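Local coordinates for Serine/threonine-protein kinase/endoribonuclease IRE1 (Saccharomyces cerevisiae, PDB 2BE1) that senses unfolded proteins in the endoplasmic reticulum lumen through this lumenal domain, leading to auto-activation of its enzyme and splicing of HAC1 precursor mRNA, at residues I12-D17 / G247-F252; E57-E62 / Y187-S192. All coordinates share one frame; numbering follows the deposited sequence.

Both interactions lie within the lumenal sensor domain, on opposite sides of the chain's centre, about 25 Å apart, centre to centre. Interaction 1 joins two strands edge to edge within one antiparallel sheet; its partners are mostly buried, and backbone N-H...O=C bonds combine with apolar packing over 439 Å². Interaction 2 is partly buried and sets strand 57-61 against the loop 187-189 and the start of strand 190-195, which belongs to another sheet, through side chains alone, over 264 Å². No strand is shared: 8-17 and 245-254 serve the first contact, 57-61 and 190-195 with its lead-in the second. In sequence, interaction 2 is nested inside the long loop that interaction 1 closes.

Interaction 1: residues I12-D17 / G247-F252; sequences ILIAAD and GLFDVF
I14 and F249 face each other as an antiparallel hydrogen-bonded pair, with I14 N to F249 O at 2.8 Å and an N-H...O angle of 167°; the return bond, F249 N to I14 O, comes out implausibly short in this model, so its length is doubtful. Two residues on, A16 and G247 repeat the pattern: A16 N to G247 O measures 2.8 Å and G247 N to A16 O 3.0 Å. The strand directions, 169° apart, confirm antiparallel pairing. Beyond these pairs a water donates to I12 O at 2.7 Å and accepts a weak bond from V251 N.

Apolar contacts line both faces. Beside I14 and F249, I14 CG2 lies 4.0 Å from F249 CD1. On the face of A15 and L248, L248 CD1 meets A15 CB at 4.0 Å and also touches L13 CD2. CG of L248, anti to the backbone N (chi1 -153°), lies close to that same L13 methyl.

D250 forms a salt bridge with R27. Strand 8-17 also pairs with 22-26, and 245-254 with 259-264, so this is an interior seam of a five-stranded antiparallel sheet, with 8-17 as its middle strand; I216 of strand 216-219 packs on L13 and L248.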
ATOM      1  N   ILE A  12      -4.406  24.553  20.918  1.00 37.95           N
ATOM      2  CA  ILE A  12      -5.113  24.122  19.757  1.00 36.17           C
ATOM      3  C   ILE A  12      -5.257  22.627  19.807  1.00 35.25           C
ATOM      4  O   ILE A  12      -4.408  21.924  20.355  1.00 35.53           O
ATOM      5  CB  ILE A  12      -4.377  24.467  18.492  1.00 36.22           C
ATOM      6  CG1 ILE A  12      -3.876  25.909  18.534  1.00 36.48           C
ATOM      7  CG2 ILE A  12      -5.291  24.261  17.300  1.00 36.32           C
ATOM      8  CD1 ILE A  12      -4.925  26.919  18.933  1.00 37.52           C
ATOM      9  N   LEU A  13      -6.347  22.148  19.230  1.00 33.58           N
ATOM     10  CA  LEU A  13      -6.656  20.752  19.172  1.00 31.80           C
ATOM     11  C   LEU A  13      -7.205  20.641  17.793  1.00 30.79           C
ATOM     12  O   LEU A  13      -7.826  21.581  17.285  1.00 31.11           O
ATOM     13  CB  LEU A  13      -7.776  20.433  20.140  1.00 32.02           C
ATOM     14  CG  LEU A  13      -7.905  19.071  20.811  1.00 32.17           C
ATOM     15  CD1 LEU A  13      -8.867  19.210  21.958  1.00 32.50           C
ATOM     16  CD2 LEU A  13      -8.499  18.113  19.870  1.00 35.09           C
ATOM     17  N   ILE A  14      -7.002  19.483  17.188  1.00 28.75           N
ATOM     18  CA  ILE A  14      -7.437  19.305  15.855  1.00 26.55           C
ATOM     19  C   ILE A  14      -8.372  18.138  15.684  1.00 25.90           C
ATOM     20  O   ILE A  14      -8.056  16.978  16.089  1.00 25.52           O
ATOM     21  CB  ILE A  14      -6.275  19.243  14.993  1.00 25.90           C
ATOM     22  CG1 ILE A  14      -5.990  20.658  14.647  1.00 25.98           C
ATOM     23  CG2 ILE A  14      -6.586  18.557  13.718  1.00 26.26           C
ATOM     24  CD1 ILE A  14      -4.708  20.747  13.901  1.00 28.74           C
ATOM     25  N   ALA A  15      -9.511  18.482  15.065  1.00 24.61           N
ATOM     26  CA  ALA A  15     -10.607  17.600  14.886  1.00 23.74           C
ATOM     27  C   ALA A  15     -10.792  17.348  13.459  1.00 23.98           C
ATOM     28  O   ALA A  15     -10.676  18.279  12.644  1.00 23.85           O
ATOM     29  CB  ALA A  15     -11.779  18.220  15.374  1.00 23.53           C
ATOM     30  N   ALA A  16     -11.066  16.065  13.182  1.00 24.28           N
ATOM     31  CA  ALA A  16     -11.602  15.538  11.907  1.00 24.28           C
ATOM     32  C   ALA A  16     -13.085  15.073  12.020  1.00 25.10           C
ATOM     33  O   ALA A  16     -13.416  14.258  12.909  1.00 25.78           O
ATOM     34  CB  ALA A  16     -10.809  14.415  11.542  1.00 23.03           C
ATOM     35  N   ASP A  17     -13.968  15.587  11.151  1.00 25.12           N
ATOM     36  CA  ASP A  17     -15.383  15.118  11.078  1.00 24.50           C
ATOM     37  C   ASP A  17     -15.550  13.989  10.031  1.00 24.37           C
ATOM     38  O   ASP A  17     -14.757  13.879   9.091  1.00 23.98           O
ATOM     39  CB  ASP A  17     -16.337  16.295  10.786  1.00 24.25           C
ATOM     40  CG  ASP A  17     -16.137  16.910   9.367  1.00 24.36           C
ATOM     41  OD1 ASP A  17     -16.247  18.149   9.129  1.00 23.05           O
ATOM     42  OD2 ASP A  17     -15.878  16.120   8.449  1.00 27.58           O
ATOM     43  N   GLY A 247     -12.052  11.933  14.219  1.00 23.81           N
ATOM     44  CA  GLY A 247     -10.597  12.068  14.420  1.00 24.00           C
ATOM     45  C   GLY A 247     -10.179  13.198  15.362  1.00 25.06           C
ATOM     46  O   GLY A 247     -10.746  14.330  15.298  1.00 25.35           O
ATOM     47  N   LEU A 248      -9.191  12.924  16.237  1.00 25.12           N
ATOM     48  CA  LEU A 248      -8.849  13.950  17.262  1.00 25.74           C
ATOM     49  C   LEU A 248      -7.344  14.183  17.624  1.00 26.80           C
ATOM     50  O   LEU A 248      -6.680  13.267  18.168  1.00 27.80           O
ATOM     51  CB  LEU A 248      -9.678  13.652  18.511  1.00 24.65           C
ATOM     52  CG  LEU A 248      -9.912  14.920  19.305  1.00 24.68           C
ATOM     53  CD1 LEU A 248     -10.392  15.933  18.339  1.00 26.42           C
ATOM     54  CD2 LEU A 248     -10.965  14.741  20.399  1.00 24.42           C
ATOM     55  N   PHE A 249      -6.766  15.361  17.362  1.00 27.59           N
ATOM     56  CA  PHE A 249      -5.296  15.465  17.693  1.00 28.49           C
ATOM     57  C   PHE A 249      -4.907  16.516  18.691  1.00 29.39           C
ATOM     58  O   PHE A 249      -5.403  17.651  18.635  1.00 29.22           O
ATOM     59  CB  PHE A 249      -4.447  15.683  16.479  1.00 28.02           C
ATOM     60  CG  PHE A 249      -4.567  14.606  15.460  1.00 29.22           C
ATOM     61  CD1 PHE A 249      -5.366  14.772  14.311  1.00 29.44           C
ATOM     62  CD2 PHE A 249      -3.863  13.420  15.614  1.00 29.51           C
ATOM     63  CE1 PHE A 249      -5.444  13.751  13.321  1.00 29.46           C
ATOM     64  CE2 PHE A 249      -3.937  12.390  14.642  1.00 28.98           C
ATOM     65  CZ  PHE A 249      -4.749  12.550  13.497  1.00 29.64           C
ATOM     66  N   ASP A 250      -4.018  16.120  19.611  1.00 31.03           N
ATOM     67  CA  ASP A 250      -3.335  17.049  20.545  1.00 32.78           C
ATOM     68  C   ASP A 250      -2.255  17.744  19.741  1.00 33.56           C
ATOM     69  O   ASP A 250      -1.731  17.150  18.812  1.00 33.94           O
ATOM     70  CB  ASP A 250      -2.762  16.305  21.760  1.00 32.16           C
ATOM     71  CG  ASP A 250      -3.770  16.208  22.914  1.00 35.59           C
ATOM     72  OD1 ASP A 250      -4.819  16.873  22.835  1.00 37.34           O
ATOM     73  OD2 ASP A 250      -3.557  15.495  23.930  1.00 38.59           O
ATOM     74  N   VAL A 251      -1.959  19.008  20.018  1.00 35.14           N
ATOM     75  CA  VAL A 251      -0.760  19.630  19.381  1.00 36.81           C
ATOM     76  C   VAL A 251       0.320  20.116  20.385  1.00 37.80           C
ATOM     77  O   VAL A 251       0.075  20.914  21.233  1.00 37.78           O
ATOM     78  CB  VAL A 251      -1.097  20.652  18.175  1.00 36.48           C
ATOM     79  CG1 VAL A 251      -2.529  21.026  18.133  1.00 37.15           C
ATOM     80  CG2 VAL A 251      -0.234  21.882  18.180  1.00 35.32           C
ATOM     81  N   PHE A 252       1.509  19.584  20.307  1.00 39.59           N
ATOM     82  CA  PHE A 252       2.531  20.021  21.209  1.00 42.53           C
ATOM     83  C   PHE A 252       3.489  21.035  20.580  1.00 45.38           C
ATOM     84  O   PHE A 252       3.557  21.166  19.349  1.00 45.75           O
ATOM     85  CB  PHE A 252       3.295  18.817  21.705  1.00 42.09           C
ATOM     86  CG  PHE A 252       2.509  17.972  22.643  1.00 41.74           C
ATOM     87  CD1 PHE A 252       1.383  17.305  22.218  1.00 41.56           C
ATOM     88  CD2 PHE A 252       2.889  17.848  23.977  1.00 41.07           C
ATOM     89  CE1 PHE A 252       0.649  16.532  23.110  1.00 41.24           C
ATOM     90  CE2 PHE A 252       2.145  17.065  24.869  1.00 40.14           C
ATOM     91  CZ  PHE A 252       1.033  16.410  24.426  1.00 40.54           C
TER
HETATM   92  O   HOH W   1      -3.362  20.719  22.539  1.00 46.96           O

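Interaction 2: residues E57-E62 / Y187-S192; sequences ETLIIE and YNVTYS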
ATOM      1  N   GLU A  57     -29.232  -6.050   2.729  1.00 57.94           N
ATOM      2  CA  GLU A  57     -27.901  -5.997   3.296  1.00 55.01           C
ATOM      3  C   GLU A  57     -27.218  -4.759   2.879  1.00 51.56           C
ATOM      4  O   GLU A  57     -27.429  -4.282   1.765  1.00 51.39           O
ATOM      5  CB  GLU A  57     -27.022  -7.031   2.667  1.00 55.72           C
ATOM      6  CG  GLU A  57     -27.370  -8.408   2.888  1.00 59.36           C
ATOM      7  CD  GLU A  57     -26.438  -9.177   2.085  1.00 64.56           C
ATOM      8  OE1 GLU A  57     -25.533  -8.497   1.550  1.00 66.38           O
ATOM      9  OE2 GLU A  57     -26.584 -10.414   1.986  1.00 68.49           O
ATOM     10  N   THR A  58     -26.283  -4.339   3.718  1.00 47.16           N
ATOM     11  CA  THR A  58     -25.518  -3.188   3.427  1.00 42.78           C
ATOM     12  C   THR A  58     -24.121  -3.283   4.044  1.00 39.89           C
ATOM     13  O   THR A  58     -23.926  -3.886   5.114  1.00 39.00           O
ATOM     14  CB  THR A  58     -26.323  -2.006   3.879  1.00 42.74           C
ATOM     15  OG1 THR A  58     -25.911  -0.831   3.182  1.00 42.24           O
ATOM     16  CG2 THR A  58     -26.183  -1.839   5.329  1.00 43.98           C
ATOM     17  N   LEU A  59     -23.139  -2.721   3.345  1.00 36.80           N
ATOM     18  CA  LEU A  59     -21.764  -2.730   3.832  1.00 34.65           C
ATOM     19  C   LEU A  59     -21.507  -1.523   4.664  1.00 33.17           C
ATOM     20  O   LEU A  59     -21.921  -0.428   4.268  1.00 33.67           O
ATOM     21  CB  LEU A  59     -20.771  -2.719   2.687  1.00 34.59           C
ATOM     22  CG  LEU A  59     -19.350  -3.132   3.078  1.00 34.10           C
ATOM     23  CD1 LEU A  59     -19.340  -4.360   3.958  1.00 32.63           C
ATOM     24  CD2 LEU A  59     -18.504  -3.371   1.881  1.00 33.33           C
ATOM     25  N   ILE A  60     -20.823  -1.703   5.794  1.00 30.93           N
ATOM     26  CA  ILE A  60     -20.646  -0.631   6.750  1.00 29.41           C
ATOM     27  C   ILE A  60     -19.268  -0.685   7.304  1.00 29.31           C
ATOM     28  O   ILE A  60     -18.873  -1.727   7.829  1.00 29.87           O
ATOM     29  CB  ILE A  60     -21.593  -0.805   7.934  1.00 29.51           C
ATOM     30  CG1 ILE A  60     -23.034  -0.750   7.440  1.00 28.94           C
ATOM     31  CG2 ILE A  60     -21.369   0.290   8.985  1.00 28.84           C
ATOM     32  CD1 ILE A  60     -23.992  -1.355   8.312  1.00 26.52           C
ATOM     33  N   ILE A  61     -18.521   0.426   7.230  1.00 28.58           N
ATOM     34  CA  ILE A  61     -17.188   0.481   7.923  1.00 27.34           C
ATOM     35  C   ILE A  61     -17.055   1.508   9.035  1.00 27.25           C
ATOM     36  O   ILE A  61     -17.719   2.575   9.054  1.00 27.46           O
ATOM     37  CB  ILE A  61     -16.078   0.717   6.978  1.00 27.23           C
ATOM     38  CG1 ILE A  61     -16.176   2.134   6.481  1.00 27.61           C
ATOM     39  CG2 ILE A  61     -16.166  -0.281   5.781  1.00 25.83           C
ATOM     40  CD1 ILE A  61     -15.762   2.198   5.058  1.00 31.81           C
ATOM     41  N   GLU A  62     -16.238   1.170  10.014  1.00 27.04           N
ATOM     42  CA  GLU A  62     -16.035   2.139  11.074  1.00 27.34           C
ATOM     43  C   GLU A  62     -14.892   3.019  10.571  1.00 28.30           C
ATOM     44  O   GLU A  62     -13.798   2.519  10.252  1.00 28.95           O
ATOM     45  CB  GLU A  62     -15.700   1.499  12.408  1.00 26.39           C
ATOM     46  CG  GLU A  62     -15.244   2.499  13.429  1.00 25.47           C
ATOM     47  CD  GLU A  62     -14.920   1.852  14.754  1.00 24.68           C
ATOM     48  OE1 GLU A  62     -15.325   2.347  15.852  1.00 24.62           O
ATOM     49  OE2 GLU A  62     -14.272   0.807  14.698  1.00 26.62           O
ATOM     50  N   TYR A 187     -18.706  -4.800  -5.329  1.00 56.53           N
ATOM     51  CA  TYR A 187     -18.454  -3.720  -4.395  1.00 53.99           C
ATOM     52  C   TYR A 187     -17.337  -2.761  -4.797  1.00 52.32           C
ATOM     53  O   TYR A 187     -16.545  -3.017  -5.746  1.00 52.78           O
ATOM     54  CB  TYR A 187     -18.042  -4.312  -3.098  1.00 54.45           C
ATOM     55  CG  TYR A 187     -19.097  -5.114  -2.531  1.00 55.00           C
ATOM     56  CD1 TYR A 187     -19.314  -6.398  -2.973  1.00 55.34           C
ATOM     57  CD2 TYR A 187     -19.904  -4.596  -1.536  1.00 56.59           C
ATOM     58  CE1 TYR A 187     -20.321  -7.175  -2.420  1.00 57.88           C
ATOM     59  CE2 TYR A 187     -20.923  -5.345  -0.967  1.00 57.83           C
ATOM     60  CZ  TYR A 187     -21.130  -6.638  -1.412  1.00 58.17           C
ATOM     61  OH  TYR A 187     -22.140  -7.397  -0.862  1.00 58.27           O
ATOM     62  N   ASN A 188     -17.250  -1.667  -4.032  1.00 49.56           N
ATOM     63  CA  ASN A 188     -16.197  -0.676  -4.229  1.00 46.26           C
ATOM     64  C   ASN A 188     -15.996   0.395  -3.199  1.00 42.64           C
ATOM     65  O   ASN A 188     -16.170   1.558  -3.498  1.00 42.05           O
ATOM     66  CB  ASN A 188     -16.385   0.034  -5.534  1.00 47.06           C
ATOM     67  CG  ASN A 188     -15.098   0.503  -6.058  1.00 49.98           C
ATOM     68  OD1 ASN A 188     -14.903   0.520  -7.274  1.00 55.09           O
ATOM     69  ND2 ASN A 188     -14.155   0.872  -5.138  1.00 50.85           N
ATOM     70  N   VAL A 189     -15.573  -0.002  -2.015  1.00 38.81           N
ATOM     71  CA  VAL A 189     -15.338   0.953  -0.937  1.00 35.14           C
ATOM     72  C   VAL A 189     -14.051   1.770  -1.111  1.00 33.55           C
ATOM     73  O   VAL A 189     -13.113   1.282  -1.718  1.00 33.87           O
ATOM     74  CB  VAL A 189     -15.405   0.304   0.488  1.00 34.94           C
ATOM     75  CG1 VAL A 189     -15.340  -1.209   0.438  1.00 30.97           C
ATOM     76  CG2 VAL A 189     -14.378   0.961   1.454  1.00 32.86           C
ATOM     77  N   THR A 190     -14.042   3.016  -0.624  1.00 31.07           N
ATOM     78  CA  THR A 190     -12.816   3.818  -0.488  1.00 29.03           C
ATOM     79  C   THR A 190     -12.854   4.430   0.950  1.00 27.72           C
ATOM     80  O   THR A 190     -13.906   4.824   1.402  1.00 27.49           O
ATOM     81  CB  THR A 190     -12.647   4.884  -1.656  1.00 28.88           C
ATOM     82  OG1 THR A 190     -13.087   6.164  -1.226  1.00 27.07           O
ATOM     83  CG2 THR A 190     -13.467   4.539  -2.896  1.00 29.59           C
ATOM     84  N   TYR A 191     -11.745   4.423   1.684  1.00 26.04           N
ATOM     85  CA  TYR A 191     -11.743   4.806   3.098  1.00 24.85           C
ATOM     86  C   TYR A 191     -10.459   5.584   3.420  1.00 25.93           C
ATOM     87  O   TYR A 191      -9.346   5.090   3.239  1.00 27.51           O
ATOM     88  CB  TYR A 191     -11.823   3.572   3.983  1.00 23.14           C
ATOM     89  CG  TYR A 191     -11.239   3.749   5.361  1.00 21.84           C
ATOM     90  CD1 TYR A 191     -11.657   4.755   6.156  1.00 21.66           C
ATOM     91  CD2 TYR A 191     -10.258   2.872   5.875  1.00 21.05           C
ATOM     92  CE1 TYR A 191     -11.128   4.929   7.464  1.00 23.72           C
ATOM     93  CE2 TYR A 191      -9.707   3.018   7.164  1.00 18.64           C
ATOM     94  CZ  TYR A 191     -10.151   4.055   7.959  1.00 22.27           C
ATOM     95  OH  TYR A 191      -9.673   4.286   9.255  1.00 23.04           O
ATOM     96  N   SER A 192     -10.577   6.805   3.882  1.00 25.66           N
ATOM     97  CA  SER A 192      -9.399   7.603   4.056  1.00 25.75           C
ATOM     98  C   SER A 192      -9.307   7.891   5.549  1.00 26.37           C
ATOM     99  O   SER A 192     -10.167   7.450   6.281  1.00 27.40           O
ATOM    100  CB  SER A 192      -9.526   8.857   3.162  1.00 25.79           C
ATOM    101  OG  SER A 192     -10.476   9.856   3.604  1.00 24.15           O
TER
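L59 and I61 project from strand 57-61 onto Y187, V189 and Y191: side-chain packing of a three-stranded antiparallel sheet of the lumenal domain against the loop that leads into strand 190-195 and that strand's start. The geometry supports this reading: CA atoms of L59 and V189 are 8.8 Å apart, those of I61 and Y191 8.5 Å, too far for backbone pairing, while the two segments run in directions only 23° apart.

L59 can be followed outward. Its CB already points toward the other segment, with Y187 CE2 as the nearest ring atom at 4.5 Å. A chi1 of -163° places CG anti to the backbone N, and from there CD2 goes on to make the close contacts: it approaches Y187 CD2 obliquely at 3.9 Å, and the same methyl also meets V189 CG1 at 4.1 Å. L59 thus lies across V189 at about a right angle.

V189 divides its branches between two neighbours. While CG1 meets L59, CG2 meets I61 CD1 tip to tip, at 4.1 Å.

Around this apolar strip, strand 57-61 pairs through its backbone with 68-73, and I61 also bonds to A292 of strand 290-294. L59 N and T58 OG1 are hydrogen-bonded to E49 OE2 and OE1 respectively, which ties the strand to the preceding loop. Y187 rests on P50 and on I179 of strand 167-179, a sheet neighbour of 190-195. At the far end of the strip, the same I61 CD1 that meets V189 comes within 4.3 Å of Y191 CB.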